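Long-range contacts in TRAP dicarboxylate transporter-DctP subunit (Rhodobacter sphaeroides, PDB 4PE3), which probably binds a small organic solute in the periplasm and hands it to a TRAP-type membrane transporter, here captured empty and open: residues G101-I109 / L134-Y142; A306-W316 / L333-M343. All coordinates share one frame; numbering follows the deposited sequence.

In the fold
Following the chain from the N terminus, contact 1 comes first: 101-109 meets 134-142, closing a loop of 24 residues that includes helix 119-128. Contact 2 pairs 306-316 with 333-343 across a shorter connection of 16 residues that carries the start of helix 324-339. The two loops lie in series, neither nested nor crossed, with contact centres about 20 Å apart. Helix 324-339 joins them: its first half touches helix 104-110 and helix 131-139 of contact 1, and its last turns enter contact 2. A direct touch, Leu-108 CD1 to Trp-316 CD1 at 4.0 Å, completes the link, tying the C-terminal helices to the layer beside strands 144-150 and 243-248.

Contact 1. Residues G101-I109 / L134-Y142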
loop_
_atom_site.group_PDB
_atom_site.type_symbol
_atom_site.label_atom_id
_atom_site.label_comp_id
_atom_site.label_asym_id
_atom_site.label_seq_id
_atom_site.Cartn_x
_atom_site.Cartn_y
_atom_site.Cartn_z
ATOM N N GLY A 101 -5.226 -13.499 -7.127
ATOM C CA GLY A 101 -5.725 -14.740 -7.696
ATOM C C GLY A 101 -5.651 -14.788 -9.217
ATOM O O GLY A 101 -5.516 -15.865 -9.809
ATOM N N ARG A 102 -5.745 -13.631 -9.862
ATOM C CA ARG A 102 -5.661 -13.579 -11.322
ATOM C C ARG A 102 -4.257 -13.841 -11.817
ATOM O O ARG A 102 -4.076 -14.474 -12.853
ATOM C CB ARG A 102 -6.115 -12.216 -11.850
ATOM C CG ARG A 102 -7.531 -11.856 -11.462
ATOM C CD ARG A 102 -7.986 -10.581 -12.151
ATOM N NE ARG A 102 -9.343 -10.239 -11.741
ATOM C CZ ARG A 102 -10.231 -9.595 -12.490
ATOM N NH1 ARG A 102 -9.923 -9.198 -13.719
ATOM N NH2 ARG A 102 -11.437 -9.345 -11.998
ATOM N N ASP A 103 -3.284 -13.293 -11.102
ATOM C CA ASP A 103 -1.877 -13.437 -11.447
ATOM C C ASP A 103 -1.057 -13.034 -10.241
ATOM O O ASP A 103 -1.323 -11.992 -9.638
ATOM C CB ASP A 103 -1.511 -12.541 -12.629
ATOM C CG ASP A 103 -0.163 -12.894 -13.231
ATOM O OD1 ASP A 103 0.876 -12.757 -12.553
ATOM O OD2 ASP A 103 -0.126 -13.302 -14.409
ATOM N N PRO A 104 -0.061 -13.853 -9.860
ATOM C CA PRO A 104 0.704 -13.455 -8.664
ATOM C C PRO A 104 1.381 -12.089 -8.797
ATOM O O PRO A 104 1.761 -11.485 -7.791
ATOM C CB PRO A 104 1.756 -14.556 -8.504
ATOM C CG PRO A 104 1.439 -15.615 -9.529
ATOM C CD PRO A 104 0.445 -15.077 -10.504
ATOM N N ALA A 105 1.554 -11.599 -10.018
ATOM C CA ALA A 105 2.117 -10.270 -10.224
ATOM C C ALA A 105 1.326 -9.201 -9.483
ATOM O O ALA A 105 1.878 -8.194 -9.047
ATOM C CB ALA A 105 2.162 -9.935 -11.707
ATOM N N PHE A 106 0.013 -9.393 -9.387
ATOM C CA PHE A 106 -0.830 -8.412 -8.724
ATOM C C PHE A 106 -0.445 -8.274 -7.257
ATOM O O PHE A 106 -0.377 -7.157 -6.740
ATOM C CB PHE A 106 -2.318 -8.774 -8.870
ATOM C CG PHE A 106 -2.902 -8.467 -10.234
ATOM C CD1 PHE A 106 -3.179 -7.161 -10.605
ATOM C CD2 PHE A 106 -3.161 -9.484 -11.144
ATOM C CE1 PHE A 106 -3.709 -6.871 -11.853
ATOM C CE2 PHE A 106 -3.693 -9.201 -12.385
ATOM C CZ PHE A 106 -3.978 -7.888 -12.728
ATOM N N GLY A 107 -0.214 -9.404 -6.596
ATOM C CA GLY A 107 0.162 -9.396 -5.187
ATOM C C GLY A 107 1.515 -8.743 -4.987
ATOM O O GLY A 107 1.735 -7.961 -4.045
ATOM N N LEU A 108 2.444 -9.079 -5.878
ATOM C CA LEU A 108 3.800 -8.573 -5.753
ATOM C C LEU A 108 3.896 -7.058 -5.984
ATOM O O LEU A 108 4.505 -6.334 -5.194
ATOM C CB LEU A 108 4.765 -9.333 -6.678
ATOM C CG LEU A 108 6.210 -8.853 -6.604
ATOM C CD1 LEU A 108 6.795 -9.089 -5.212
ATOM C CD2 LEU A 108 7.074 -9.528 -7.671
ATOM N N ILE A 109 3.279 -6.553 -7.047
ATOM C CA ILE A 109 3.340 -5.120 -7.290
ATOM C C ILE A 109 2.529 -4.338 -6.234
ATOM O O ILE A 109 2.870 -3.204 -5.894
ATOM C CB ILE A 109 2.841 -4.741 -8.710
ATOM C CG1 ILE A 109 3.349 -3.355 -9.065
ATOM C CG2 ILE A 109 1.294 -4.843 -8.835
ATOM C CD1 ILE A 109 3.084 -2.976 -10.519
ATOM N N LEU A 134 3.646 -1.196 -16.017
ATOM C CA LEU A 134 3.342 -2.526 -15.524
ATOM C C LEU A 134 1.843 -2.625 -15.203
ATOM O O LEU A 134 1.189 -3.594 -15.573
ATOM C CB LEU A 134 4.171 -2.855 -14.275
ATOM C CG LEU A 134 5.680 -3.043 -14.416
ATOM C CD1 LEU A 134 6.299 -3.176 -13.023
ATOM C CD2 LEU A 134 5.946 -4.257 -15.248
HETATM N N MSE A 135 1.309 -1.617 -14.522
HETATM C CA MSE A 135 -0.114 -1.659 -14.138
HETATM C C MSE A 135 -1.015 -1.731 -15.375
HETATM O O MSE A 135 -1.941 -2.531 -15.439
HETATM C CB MSE A 135 -0.489 -0.454 -13.323
HETATM C CG MSE A 135 -0.034 -0.542 -11.870
HETATM SE SE MSE A 135 -0.757 -2.077 -10.855
HETATM C CE MSE A 135 -2.629 -1.618 -11.018
ATOM N N ASN A 136 -0.693 -0.953 -16.399
ATOM C CA ASN A 136 -1.454 -1.038 -17.619
ATOM C C ASN A 136 -1.259 -2.349 -18.373
ATOM O O ASN A 136 -2.202 -2.851 -18.960
ATOM C CB ASN A 136 -1.191 0.171 -18.509
ATOM C CG ASN A 136 -1.996 1.377 -18.045
ATOM O OD1 ASN A 136 -3.226 1.300 -17.924
ATOM N ND2 ASN A 136 -1.319 2.481 -17.770
ATOM N N GLU A 137 -0.054 -2.927 -18.332
ATOM C CA GLU A 137 0.142 -4.234 -18.928
ATOM C C GLU A 137 -0.693 -5.266 -18.196
ATOM O O GLU A 137 -1.180 -6.221 -18.800
ATOM C CB GLU A 137 1.620 -4.658 -18.890
ATOM C CG GLU A 137 1.859 -5.933 -19.709
ATOM C CD GLU A 137 3.319 -6.347 -19.813
ATOM O OE1 GLU A 137 4.187 -5.610 -19.313
ATOM O OE2 GLU A 137 3.581 -7.423 -20.406
ATOM N N LEU A 138 -0.872 -5.067 -16.885
ATOM C CA LEU A 138 -1.655 -5.994 -16.098
ATOM C C LEU A 138 -3.148 -5.825 -16.303
ATOM O O LEU A 138 -3.872 -6.808 -16.328
ATOM C CB LEU A 138 -1.335 -5.832 -14.605
ATOM C CG LEU A 138 -0.013 -6.456 -14.170
ATOM C CD1 LEU A 138 0.326 -6.055 -12.747
ATOM C CD2 LEU A 138 -0.092 -7.962 -14.281
ATOM N N ILE A 139 -3.609 -4.588 -16.436
ATOM C CA ILE A 139 -5.050 -4.370 -16.414
ATOM C C ILE A 139 -5.706 -3.969 -17.729
ATOM O O ILE A 139 -6.918 -4.117 -17.858
ATOM C CB ILE A 139 -5.510 -3.438 -15.251
ATOM C CG1 ILE A 139 -5.197 -1.961 -15.502
ATOM C CG2 ILE A 139 -4.858 -3.889 -13.950
ATOM C CD1 ILE A 139 -5.722 -1.018 -14.427
ATOM N N ASN A 140 -4.934 -3.550 -18.732
ATOM C CA ASN A 140 -5.497 -3.368 -20.077
ATOM C C ASN A 140 -6.137 -4.665 -20.571
ATOM O O ASN A 140 -7.185 -4.629 -21.213
ATOM C CB ASN A 140 -4.456 -2.892 -21.087
ATOM C CG ASN A 140 -3.972 -1.464 -20.870
ATOM O OD1 ASN A 140 -2.995 -1.055 -21.506
ATOM N ND2 ASN A 140 -4.613 -0.708 -19.978
ATOM N N PRO A 141 -5.534 -5.825 -20.284
ATOM C CA PRO A 141 -6.175 -7.072 -20.726
ATOM C C PRO A 141 -7.543 -7.346 -20.095
ATOM O O PRO A 141 -8.277 -8.222 -20.575
ATOM C CB PRO A 141 -5.159 -8.146 -20.312
ATOM C CG PRO A 141 -3.845 -7.446 -20.358
ATOM C CD PRO A 141 -4.153 -6.069 -19.812
ATOM N N TYR A 142 -7.884 -6.581 -19.063
ATOM C CA TYR A 142 -9.195 -6.650 -18.426
ATOM C C TYR A 142 -10.092 -5.496 -18.824
ATOM O O TYR A 142 -11.198 -5.375 -18.298
ATOM C CB TYR A 142 -9.015 -6.703 -16.911
ATOM C CG TYR A 142 -8.364 -7.987 -16.510
ATOM C CD1 TYR A 142 -8.992 -9.195 -16.753
ATOM C CD2 TYR A 142 -7.114 -8.002 -15.949
ATOM C CE1 TYR A 142 -8.400 -10.381 -16.405
ATOM C CE2 TYR A 142 -6.510 -9.176 -15.599
ATOM C CZ TYR A 142 -7.152 -10.366 -15.828
ATOM O OH TYR A 142 -6.536 -11.540 -15.479
#
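Ala-105, whose CB meets Leu-138 CD2, donates its backbone N-H to Asp-103 OD1 (N to OD1 2.9 Å, nearly straight at 165°), the N-cap bond of helix 104-110. The same oxygen also bonds to Ser-323 OG, a double grip on the helix start. Arg-102 extends from CG to NE and brings NH1 over one face of Tyr-142. In this cation-pi contact CZ lies 4.5 Å from the ring centroid, 12° off its normal, but the guanidinium stands steeply on the ring, Arg-102 NH1 coming within 3.2 Å of Tyr-142 CD1. Arg-102 NH2 has a long, weak ion pair with Asp-82, and Phe-106 CZ lies 4.0 Å from Tyr-142 CE2. With an alanine in place of Tyr-142, the guanidinium would probably lose its aromatic face and be held less firmly, and Phe-106 CZ would lose one neighbour. The Phe-106 ring lies alongside Leu-138, with CE1 3.8 Å from Leu-138 CB and Leu-138 CD2 over one face, while Ile-139 CG2 abuts its edge. One turn on, Ile-109 CD1 packs on Leu-134 CB at 3.9 Å; Met-135 folds back (chi2 -60°), bringing SE to 4.0 Å from Ile-109 CD1. With no hydrogen bond between them, the segments cohere through apolar packing and, at the margin, one cation-pi pair.

Contact 2. Residues A306-W316 / L333-M343; sequences AKFRGIARGEW and LVTYLKDKGLM
Arg-309 NH1 donates to Leu-342 O at 2.8 Å, a short but bent bond (131° at the hydrogen), the oxygen lying well out of the guanidinium plane. Leu-342 CB lies over one face of that guanidinium, and Ala-306 CB comes within 3.4 Å of Leu-342 O. Trp-316 carries the apolar half. Leu-333 CD2 sits over its six-membered ring in a CH-pi contact, 4.0 Å from the centroid, and Leu-337 CD1 comes obliquely to 3.6 Å from Trp-316 CH2. In one of its two deposited conformers Met-343 brings SE to 4.0 Å from Trp-316 CZ3, a less certain, oblique Met-aromatic contact. The other face of the indole rests on its own helix, against Ala-312 O and Arg-313 CA, with CG anti to the carbonyl carbon (chi1 -54°). A second shell positions these groups: Arg-309 NE bonds to Ala-115 O, Trp-316 NE1 to Val-113 O. Gly-341, with its positive phi, forms the Schellman motif ending helix 324-339, after which Leu-342 and Met-343 run back toward helix 302-320. Segments 306-316 and 333-339 run nearly antiparallel, their axes at 162°; Gln-121 of helix 119-128 touches both Arg-309 and Leu-342, while helix 180-187 packs against helix 302-320 through Phe-308 and Glu-315.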
loop_
_atom_site.group_PDB
_atom_site.type_symbol
_atom_site.label_atom_id
_atom_site.label_comp_id
_atom_site.label_asym_id
_atom_site.label_seq_id
_atom_site.Cartn_x
_atom_site.Cartn_y
_atom_site.Cartn_z
ATOM N N ALA A 306 18.150 -1.153 3.501
ATOM C CA ALA A 306 18.696 -1.822 2.309
ATOM C C ALA A 306 18.955 -3.304 2.596
ATOM O O ALA A 306 18.708 -4.149 1.744
ATOM C CB ALA A 306 19.981 -1.135 1.838
ATOM N N LYS A 307 19.426 -3.620 3.796
ATOM C CA LYS A 307 19.604 -5.011 4.179
ATOM C C LYS A 307 18.249 -5.739 4.193
ATOM O O LYS A 307 18.137 -6.871 3.732
ATOM C CB LYS A 307 20.324 -5.104 5.532
ATOM C CG LYS A 307 21.827 -4.903 5.403
ATOM C CD LYS A 307 22.489 -4.557 6.736
ATOM C CE LYS A 307 22.173 -5.562 7.791
ATOM N NZ LYS A 307 22.865 -5.211 9.079
ATOM N N PHE A 308 17.213 -5.090 4.718
ATOM C CA PHE A 308 15.892 -5.715 4.729
ATOM C C PHE A 308 15.383 -5.962 3.298
ATOM O O PHE A 308 14.846 -7.028 3.003
ATOM C CB PHE A 308 14.893 -4.904 5.548
ATOM C CG PHE A 308 13.638 -5.659 5.849
ATOM C CD1 PHE A 308 13.598 -6.578 6.890
ATOM C CD2 PHE A 308 12.498 -5.470 5.084
ATOM C CE1 PHE A 308 12.428 -7.287 7.167
ATOM C CE2 PHE A 308 11.328 -6.176 5.356
ATOM C CZ PHE A 308 11.292 -7.083 6.389
ATOM N N ARG A 309 15.616 -5.013 2.401
ATOM C CA ARG A 309 15.274 -5.239 0.990
ATOM C C ARG A 309 15.938 -6.477 0.415
ATOM O O ARG A 309 15.339 -7.225 -0.347
ATOM C CB ARG A 309 15.675 -4.067 0.095
ATOM C CG ARG A 309 14.903 -2.830 0.375
ATOM C CD ARG A 309 15.109 -1.785 -0.704
ATOM N NE ARG A 309 14.377 -0.607 -0.295
ATOM C CZ ARG A 309 14.837 0.337 0.518
ATOM N NH1 ARG A 309 16.098 0.311 0.938
ATOM N NH2 ARG A 309 14.030 1.336 0.868
ATOM N N GLY A 310 17.195 -6.674 0.775
ATOM C CA GLY A 310 17.948 -7.798 0.256
ATOM C C GLY A 310 17.382 -9.119 0.734
ATOM O O GLY A 310 17.317 -10.090 -0.010
ATOM N N ILE A 311 16.955 -9.168 1.988
ATOM C CA ILE A 311 16.334 -10.382 2.481
ATOM C C ILE A 311 15.004 -10.593 1.754
ATOM O O ILE A 311 14.693 -11.685 1.307
ATOM C CB ILE A 311 16.117 -10.317 3.999
ATOM C CG1 ILE A 311 17.456 -10.502 4.698
ATOM C CG2 ILE A 311 15.170 -11.397 4.453
ATOM C CD1 ILE A 311 17.747 -9.469 5.723
ATOM N N ALA A 312 14.223 -9.529 1.650
ATOM C CA ALA A 312 12.906 -9.607 1.038
ATOM C C ALA A 312 13.004 -10.024 -0.430
ATOM O O ALA A 312 12.158 -10.776 -0.935
ATOM C CB ALA A 312 12.212 -8.273 1.177
ATOM N N ARG A 313 14.047 -9.555 -1.097
ATOM C CA ARG A 313 14.238 -9.829 -2.524
ATOM C C ARG A 313 14.261 -11.326 -2.804
ATOM O O ARG A 313 13.755 -11.781 -3.821
ATOM C CB ARG A 313 15.524 -9.181 -3.029
ATOM C CG ARG A 313 15.762 -9.334 -4.552
ATOM C CD ARG A 313 17.247 -9.465 -4.869
ATOM N NE ARG A 313 17.852 -10.577 -4.145
ATOM C CZ ARG A 313 17.697 -11.862 -4.455
ATOM N NH1 ARG A 313 16.960 -12.211 -5.491
ATOM N NH2 ARG A 313 18.284 -12.799 -3.713
ATOM N N GLY A 314 14.878 -12.101 -1.919
ATOM C CA GLY A 314 14.876 -13.542 -2.083
ATOM C C GLY A 314 13.464 -14.109 -2.137
ATOM O O GLY A 314 13.180 -15.065 -2.856
ATOM N N GLU A 315 12.558 -13.506 -1.379
ATOM C CA GLU A 315 11.158 -13.913 -1.411
ATOM C C GLU A 315 10.438 -13.351 -2.633
ATOM O O GLU A 315 9.618 -14.048 -3.219
ATOM C CB GLU A 315 10.434 -13.563 -0.108
ATOM C CG GLU A 315 10.996 -14.337 1.076
ATOM C CD GLU A 315 10.871 -15.843 0.912
ATOM O OE1 GLU A 315 9.744 -16.320 0.628
ATOM O OE2 GLU A 315 11.883 -16.552 1.112
ATOM N N TRP A 316 10.732 -12.110 -3.020
ATOM C CA TRP A 316 10.153 -11.583 -4.267
ATOM C C TRP A 316 10.515 -12.496 -5.440
ATOM O O TRP A 316 9.683 -12.715 -6.326
ATOM C CB TRP A 316 10.636 -10.167 -4.592
ATOM C CG TRP A 316 10.476 -9.117 -3.536
ATOM C CD1 TRP A 316 9.636 -9.117 -2.444
ATOM C CD2 TRP A 316 11.234 -7.910 -3.455
ATOM N NE1 TRP A 316 9.817 -7.974 -1.727
ATOM C CE2 TRP A 316 10.800 -7.218 -2.310
ATOM C CE3 TRP A 316 12.245 -7.348 -4.242
ATOM C CZ2 TRP A 316 11.346 -5.996 -1.930
ATOM C CZ3 TRP A 316 12.789 -6.147 -3.867
ATOM C CH2 TRP A 316 12.337 -5.475 -2.714
ATOM N N LEU A 333 11.088 -3.678 -10.601
ATOM C CA LEU A 333 11.258 -3.219 -9.227
ATOM C C LEU A 333 12.713 -3.255 -8.801
ATOM O O LEU A 333 13.227 -2.288 -8.270
ATOM C CB LEU A 333 10.421 -4.100 -8.308
ATOM C CG LEU A 333 10.588 -3.789 -6.818
ATOM C CD1 LEU A 333 10.103 -2.381 -6.492
ATOM C CD2 LEU A 333 9.816 -4.801 -5.988
ATOM N N VAL A 334 13.379 -4.369 -9.061
ATOM C CA VAL A 334 14.761 -4.512 -8.628
ATOM C C VAL A 334 15.664 -3.552 -9.400
ATOM O O VAL A 334 16.581 -2.969 -8.819
ATOM C CB VAL A 334 15.249 -5.970 -8.780
ATOM C CG1 VAL A 334 16.763 -6.063 -8.618
ATOM C CG2 VAL A 334 14.543 -6.858 -7.761
ATOM N N THR A 335 15.411 -3.376 -10.693
ATOM C CA THR A 335 16.142 -2.378 -11.455
ATOM C C THR A 335 15.984 -0.991 -10.839
ATOM O O THR A 335 16.967 -0.280 -10.655
ATOM C CB THR A 335 15.693 -2.363 -12.935
ATOM O OG1 THR A 335 15.996 -3.632 -13.525
ATOM C CG2 THR A 335 16.404 -1.261 -13.710
ATOM N N TYR A 336 14.757 -0.624 -10.477
ATOM C CA TYR A 336 14.485 0.673 -9.863
ATOM C C TYR A 336 15.228 0.867 -8.530
ATOM O O TYR A 336 15.895 1.879 -8.313
ATOM C CB TYR A 336 12.965 0.849 -9.654
ATOM C CG TYR A 336 12.631 2.150 -8.969
ATOM C CD1 TYR A 336 12.523 3.326 -9.697
ATOM C CD2 TYR A 336 12.467 2.208 -7.592
ATOM C CE1 TYR A 336 12.252 4.513 -9.077
ATOM C CE2 TYR A 336 12.189 3.395 -6.967
ATOM C CZ TYR A 336 12.093 4.540 -7.705
ATOM O OH TYR A 336 11.817 5.725 -7.091
ATOM N N LEU A 337 15.102 -0.112 -7.654
ATOM C CA LEU A 337 15.736 -0.050 -6.340
ATOM C C LEU A 337 17.251 0.037 -6.454
ATOM O O LEU A 337 17.872 0.814 -5.728
ATOM C CB LEU A 337 15.326 -1.261 -5.506
ATOM C CG LEU A 337 13.829 -1.327 -5.191
ATOM C CD1 LEU A 337 13.469 -2.663 -4.566
ATOM C CD2 LEU A 337 13.407 -0.194 -4.265
ATOM N N LYS A 338 17.850 -0.742 -7.350
ATOM C CA LYS A 338 19.293 -0.700 -7.507
ATOM C C LYS A 338 19.702 0.656 -8.053
ATOM O O LYS A 338 20.682 1.262 -7.613
ATOM C CB LYS A 338 19.779 -1.832 -8.420
ATOM C CG LYS A 338 19.729 -3.212 -7.782
ATOM C CD LYS A 338 20.342 -4.257 -8.693
ATOM C CE LYS A 338 20.260 -5.650 -8.091
ATOM N NZ LYS A 338 21.213 -6.571 -8.784
ATOM N N ASP A 339 18.934 1.140 -9.015
ATOM C CA ASP A 339 19.243 2.401 -9.646
ATOM C C ASP A 339 19.178 3.572 -8.665
ATOM O O ASP A 339 19.955 4.528 -8.777
ATOM C CB ASP A 339 18.286 2.646 -10.797
ATOM C CG ASP A 339 18.419 4.021 -11.337
ATOM O OD1 ASP A 339 19.481 4.295 -11.919
ATOM O OD2 ASP A 339 17.497 4.836 -11.147
ATOM N N LYS A 340 18.259 3.492 -7.703
ATOM C CA LYS A 340 18.093 4.559 -6.714
ATOM C C LYS A 340 19.014 4.403 -5.504
ATOM O O LYS A 340 18.957 5.206 -4.570
ATOM C CB LYS A 340 16.637 4.646 -6.244
ATOM C CG LYS A 340 15.664 5.138 -7.299
ATOM C CD LYS A 340 16.302 6.215 -8.164
ATOM C CE LYS A 340 15.273 7.066 -8.883
ATOM N NZ LYS A 340 14.633 8.001 -7.916
ATOM N N GLY A 341 19.849 3.369 -5.514
ATOM C CA GLY A 341 20.768 3.134 -4.406
ATOM C C GLY A 341 20.093 2.569 -3.167
ATOM O O GLY A 341 20.646 2.619 -2.062
ATOM N N LEU A 342 18.896 2.028 -3.346
ATOM C CA LEU A 342 18.120 1.492 -2.249
ATOM C C LEU A 342 18.433 0.028 -1.969
ATOM O O LEU A 342 18.121 -0.493 -0.893
ATOM C CB LEU A 342 16.631 1.658 -2.581
ATOM C CG LEU A 342 16.161 3.118 -2.552
ATOM C CD1 LEU A 342 14.724 3.263 -3.065
ATOM C CD2 LEU A 342 16.298 3.720 -1.152
HETATM N N MSE A 343 19.033 -0.649 -2.935
HETATM C CA MSE A 343 19.380 -2.049 -2.758
HETATM C C MSE A 343 20.748 -2.308 -3.351
HETATM O O MSE A 343 21.136 -1.664 -4.323
HETATM C CB MSE A 343 18.351 -2.916 -3.458
HETATM C CG MSE A 343 18.086 -4.251 -2.814
HETATM SE SE MSE A 343 16.632 -5.013 -3.820
HETATM C CE MSE A 343 17.673 -5.601 -5.335
#